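Local atomic coordinates of tryptophan decarboxylase 1 (Oryza sativa subsp. japonica, PDB entry 6KHO), a protein that catalyses the pyridoxal phosphate-dependent decarboxylation of L-tryptophan to tryptamine and of 5-hydroxy-L-tryptophan to serotonin. Residues P24-A27 / D28-R31; M411-V414 / F415-V419. One frame throughout, in Å; residues are numbered along the deposited sequence.

Contact 1: residues P24-A27 / D28-R31; sequences PLNA and DDVR
The backbone of Asn-26 and Ala-27 turns into the first turn of helix 27-47, where Val-30 N bonds to Asn-26 O at 3.0 Å and Arg-31 N bonds to Ala-27 O. The Asn-26 side chain folds back over this turn. Its chi1 of 73° sets CG between the backbone N and the carbonyl carbon, and the amide then faces Asp-29. OD1 of Asn-26 accepts from Asp-29 N at 2.9 Å, and the N-H comes from above the carbonyl plane. The other end of the amide works too: Asn-26 ND2 donates to Asp-29 OD2 at 2.9 Å. This bond is nearly straight at 164°. It leaves in the plane of the amide but meets the carboxylate from above its plane; the two planes are 67° apart. Asn-26 is thus the N-cap of the helix, and Asp-29 is gripped through both backbone and side chain. ND2 has a second acceptor in Gln-23 O, which further fixes the rotation of the amide. With an alanine here, Asp-29 N would probably lose its cap, and Asp-29 OD2 would be left with the water but without the amide N-H. A water donates to Pro-24 O at 2.8 Å and to Asp-29 OD2 at 3.2 Å, so it joins the incoming loop to the helix. On another side of the turn, Val-30 CG2 lies 3.6 Å from Leu-25 O and 4.2 Å from Leu-25 CD2. The second subunit covers these apolar groups: its Tyr-45 packs on Leu-25 and its Ile-41 on Val-30.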
loop_
_atom_site.group_PDB
_atom_site.type_symbol
_atom_site.label_atom_id
_atom_site.label_comp_id
_atom_site.label_asym_id
_atom_site.label_seq_id
_atom_site.Cartn_x
_atom_site.Cartn_y
_atom_site.Cartn_z
ATOM N N PRO A 24 -9.179 -19.724 -13.615
ATOM C CA PRO A 24 -8.241 -19.605 -12.494
ATOM C C PRO A 24 -8.898 -19.685 -11.124
ATOM O O PRO A 24 -8.186 -19.934 -10.146
ATOM C CB PRO A 24 -7.595 -18.228 -12.725
ATOM C CG PRO A 24 -8.567 -17.488 -13.551
ATOM C CD PRO A 24 -9.194 -18.516 -14.453
ATOM N N LEU A 25 -10.214 -19.489 -11.009
ATOM C CA LEU A 25 -10.895 -19.625 -9.724
ATOM C C LEU A 25 -11.813 -20.851 -9.691
ATOM O O LEU A 25 -12.816 -20.870 -8.966
ATOM C CB LEU A 25 -11.673 -18.355 -9.385
ATOM C CG LEU A 25 -10.848 -17.104 -9.046
ATOM C CD1 LEU A 25 -11.757 -15.851 -8.919
ATOM C CD2 LEU A 25 -10.038 -17.282 -7.770
ATOM N N ASN A 26 -11.471 -21.890 -10.453
ATOM C CA ASN A 26 -12.288 -23.092 -10.419
ATOM C C ASN A 26 -12.275 -23.691 -9.012
ATOM O O ASN A 26 -11.302 -23.560 -8.259
ATOM C CB ASN A 26 -11.819 -24.112 -11.460
ATOM C CG ASN A 26 -10.519 -24.791 -11.085
ATOM O OD1 ASN A 26 -10.508 -25.790 -10.363
ATOM N ND2 ASN A 26 -9.406 -24.267 -11.607
ATOM N N ALA A 27 -13.393 -24.333 -8.661
ATOM C CA ALA A 27 -13.608 -24.778 -7.286
ATOM C C ALA A 27 -12.525 -25.746 -6.829
ATOM O O ALA A 27 -12.040 -25.650 -5.696
ATOM C CB ALA A 27 -14.984 -25.435 -7.159
ATOM N N ASP A 28 -12.147 -26.696 -7.689
ATOM C CA ASP A 28 -11.156 -27.699 -7.307
ATOM C C ASP A 28 -9.822 -27.051 -6.936
ATOM O O ASP A 28 -9.226 -27.383 -5.903
ATOM C CB ASP A 28 -10.961 -28.705 -8.447
ATOM C CG ASP A 28 -12.133 -29.686 -8.580
ATOM O OD1 ASP A 28 -13.081 -29.633 -7.762
ATOM O OD2 ASP A 28 -12.103 -30.513 -9.515
ATOM N N ASP A 29 -9.330 -26.137 -7.783
ATOM C CA ASP A 29 -8.033 -25.505 -7.537
ATOM C C ASP A 29 -8.069 -24.592 -6.316
ATOM O O ASP A 29 -7.101 -24.546 -5.542
ATOM C CB ASP A 29 -7.586 -24.700 -8.758
ATOM C CG ASP A 29 -7.093 -25.575 -9.899
ATOM O OD1 ASP A 29 -7.159 -26.825 -9.794
ATOM O OD2 ASP A 29 -6.642 -24.990 -10.911
ATOM N N VAL A 30 -9.147 -23.820 -6.156
ATOM C CA VAL A 30 -9.247 -22.937 -4.999
ATOM C C VAL A 30 -9.110 -23.740 -3.712
ATOM O O VAL A 30 -8.321 -23.400 -2.826
ATOM C CB VAL A 30 -10.562 -22.135 -5.035
ATOM C CG1 VAL A 30 -10.797 -21.441 -3.691
ATOM C CG2 VAL A 30 -10.514 -21.101 -6.154
ATOM N N ARG A 31 -9.826 -24.854 -3.615
ATOM C CA ARG A 31 -9.757 -25.633 -2.382
ATOM C C ARG A 31 -8.388 -26.293 -2.213
ATOM O O ARG A 31 -7.817 -26.271 -1.122
ATOM C CB ARG A 31 -10.868 -26.684 -2.357
ATOM C CG ARG A 31 -11.008 -27.395 -1.011
ATOM C CD ARG A 31 -12.128 -28.442 -1.047
ATOM N NE ARG A 31 -12.194 -29.238 0.180
ATOM C CZ ARG A 31 -11.459 -30.324 0.413
ATOM N NH1 ARG A 31 -10.590 -30.747 -0.499
ATOM N NH2 ARG A 31 -11.592 -30.990 1.557
HETATM O O HOH W 1 -6.078 -21.833 -10.404
#

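Contact 2: residues M411-V414 / F415-V419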
loop_
_atom_site.group_PDB
_atom_site.type_symbol
_atom_site.label_atom_id
_atom_site.label_comp_id
_atom_site.label_asym_id
_atom_site.label_seq_id
_atom_site.Cartn_x
_atom_site.Cartn_y
_atom_site.Cartn_z
ATOM N N MET A 411 8.062 -10.185 29.838
ATOM C CA MET A 411 9.240 -10.877 29.311
ATOM C C MET A 411 10.409 -9.915 29.137
ATOM O O MET A 411 11.551 -10.250 29.471
ATOM C CB MET A 411 8.929 -11.562 27.976
ATOM C CG MET A 411 7.990 -12.769 28.059
ATOM S SD MET A 411 8.132 -13.867 26.617
ATOM C CE MET A 411 7.565 -12.805 25.289
ATOM N N ALA A 412 10.151 -8.720 28.595
ATOM C CA ALA A 412 11.215 -7.724 28.460
ATOM C C ALA A 412 11.789 -7.336 29.819
ATOM O O ALA A 412 12.997 -7.098 29.942
ATOM C CB ALA A 412 10.695 -6.482 27.733
ATOM N N LYS A 413 10.943 -7.259 30.847
ATOM C CA LYS A 413 11.441 -6.926 32.177
ATOM C C LYS A 413 12.315 -8.044 32.731
ATOM O O LYS A 413 13.307 -7.769 33.415
ATOM C CB LYS A 413 10.280 -6.631 33.126
ATOM C CG LYS A 413 10.655 -5.699 34.270
ATOM C CD LYS A 413 9.623 -5.715 35.386
ATOM C CE LYS A 413 10.149 -4.994 36.629
ATOM N NZ LYS A 413 11.402 -5.618 37.151
ATOM N N VAL A 414 11.972 -9.302 32.438
ATOM C CA VAL A 414 12.837 -10.421 32.803
ATOM C C VAL A 414 14.220 -10.241 32.186
ATOM O O VAL A 414 15.244 -10.359 32.870
ATOM C CB VAL A 414 12.191 -11.756 32.383
ATOM C CG1 VAL A 414 13.224 -12.864 32.316
ATOM C CG2 VAL A 414 11.072 -12.141 33.352
ATOM N N PHE A 415 14.272 -9.921 30.889
ATOM C CA PHE A 415 15.559 -9.768 30.215
ATOM C C PHE A 415 16.340 -8.571 30.754
ATOM O O PHE A 415 17.570 -8.638 30.887
ATOM C CB PHE A 415 15.351 -9.621 28.709
ATOM C CG PHE A 415 16.630 -9.515 27.924
ATOM C CD1 PHE A 415 17.268 -10.652 27.468
ATOM C CD2 PHE A 415 17.178 -8.279 27.618
ATOM C CE1 PHE A 415 18.429 -10.565 26.732
ATOM C CE2 PHE A 415 18.348 -8.181 26.882
ATOM C CZ PHE A 415 18.975 -9.324 26.440
ATOM N N GLU A 416 15.650 -7.462 31.038
ATOM C CA GLU A 416 16.324 -6.266 31.543
ATOM C C GLU A 416 16.972 -6.533 32.898
ATOM O O GLU A 416 18.124 -6.152 33.138
ATOM C CB GLU A 416 15.329 -5.106 31.637
ATOM C CG GLU A 416 15.916 -3.837 32.259
ATOM C CD GLU A 416 14.858 -2.884 32.791
ATOM O OE1 GLU A 416 13.650 -3.128 32.572
ATOM O OE2 GLU A 416 15.235 -1.884 33.436
ATOM N N ASP A 417 16.243 -7.200 33.796
ATOM C CA ASP A 417 16.782 -7.527 35.109
ATOM C C ASP A 417 17.886 -8.574 35.037
ATOM O O ASP A 417 18.731 -8.629 35.936
ATOM C CB ASP A 417 15.648 -7.983 36.027
ATOM C CG ASP A 417 14.677 -6.847 36.347
ATOM O OD1 ASP A 417 15.017 -5.676 36.056
ATOM O OD2 ASP A 417 13.579 -7.117 36.883
ATOM N N LEU A 418 17.912 -9.389 33.980
ATOM C CA LEU A 418 19.042 -10.289 33.790
ATOM C C LEU A 418 20.281 -9.520 33.345
ATOM O O LEU A 418 21.390 -9.807 33.810
ATOM C CB LEU A 418 18.686 -11.383 32.785
ATOM C CG LEU A 418 17.712 -12.463 33.266
ATOM C CD1 LEU A 418 17.219 -13.279 32.080
ATOM C CD2 LEU A 418 18.338 -13.379 34.315
ATOM N N VAL A 419 20.115 -8.534 32.456
ATOM C CA VAL A 419 21.246 -7.703 32.047
ATOM C C VAL A 419 21.803 -6.938 33.241
ATOM O O VAL A 419 23.023 -6.776 33.376
ATOM C CB VAL A 419 20.843 -6.739 30.914
ATOM C CG1 VAL A 419 21.957 -5.731 30.653
ATOM C CG2 VAL A 419 20.531 -7.504 29.640
#
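Lys-413 starts with CG anti to the backbone N (chi1 -154°) and runs extended until chi4 (-59°) bends the chain so that NZ reaches Asp-417. Asp-417 has CG beside its own backbone N (chi1 -67°), which brings the carboxylate back along the helix to meet the ammonium. Lys-413 NZ and Asp-417 OD2 form a salt bridge at 2.7 Å. The other oxygen, Asp-417 OD1, is 3.8 Å from Lys-413 NZ, so one oxygen makes the close approach. Both residues are exposed, and the pair spans one turn on the outer side of the helix. The same turn is closed in the backbone by Asp-417 N and Lys-413 O at 3.0 Å.

Val-414 and Leu-418 make the next pair. Their side chains lie side by side and point the same way. Val-414 CG1 touches Leu-418 CD1 at 4.0 Å, and Leu-418 CG sits 3.3 Å from Val-414 O. Helix 495-513 meets this pair, with Arg-499 on Val-414 and Trp-502 on Leu-418.

Phe-415 and Glu-416 turn to the rest of the fold. The ring of Phe-415 stacks on Phe-486 and meets Phe-438 edge-to-face. The buried carboxylate of Glu-416 is held by two arginines, Arg-420 at OE2 and Arg-431 at OE1, which would probably keep it charged. At the backbone, Phe-415 N bonds to Met-411 O at 3.1 Å and Glu-416 N to Ala-412 O at 2.9 Å. The arrangement is that of an amphipathic alpha-helix with an i to i+4 salt bridge on its open side, lying against the four-stranded antiparallel sheet that contains strands 425-427 and 435-440.

In the fold
The two contacts lie in series along the chain, neither nesting nor crossing, and neither closes a long loop. Contact 1 comes near the N terminus, where the incoming loop passes into helix 27-47 and borders the second subunit. The chain then builds the seven-stranded mixed sheet before it enters helix 386-420. Contact 2 lies near the end of that helix, just before strand 425-427 opens the four-stranded antiparallel sheet. It lies within one subunit, where helix 386-420 packs on this sheet and on the C-terminal helix 495-513, and no other chain touches it. Contact 1 belongs to the dimer interface. The centres are about 49 Å apart and the nearest atoms about 33 Å, so the two do not touch.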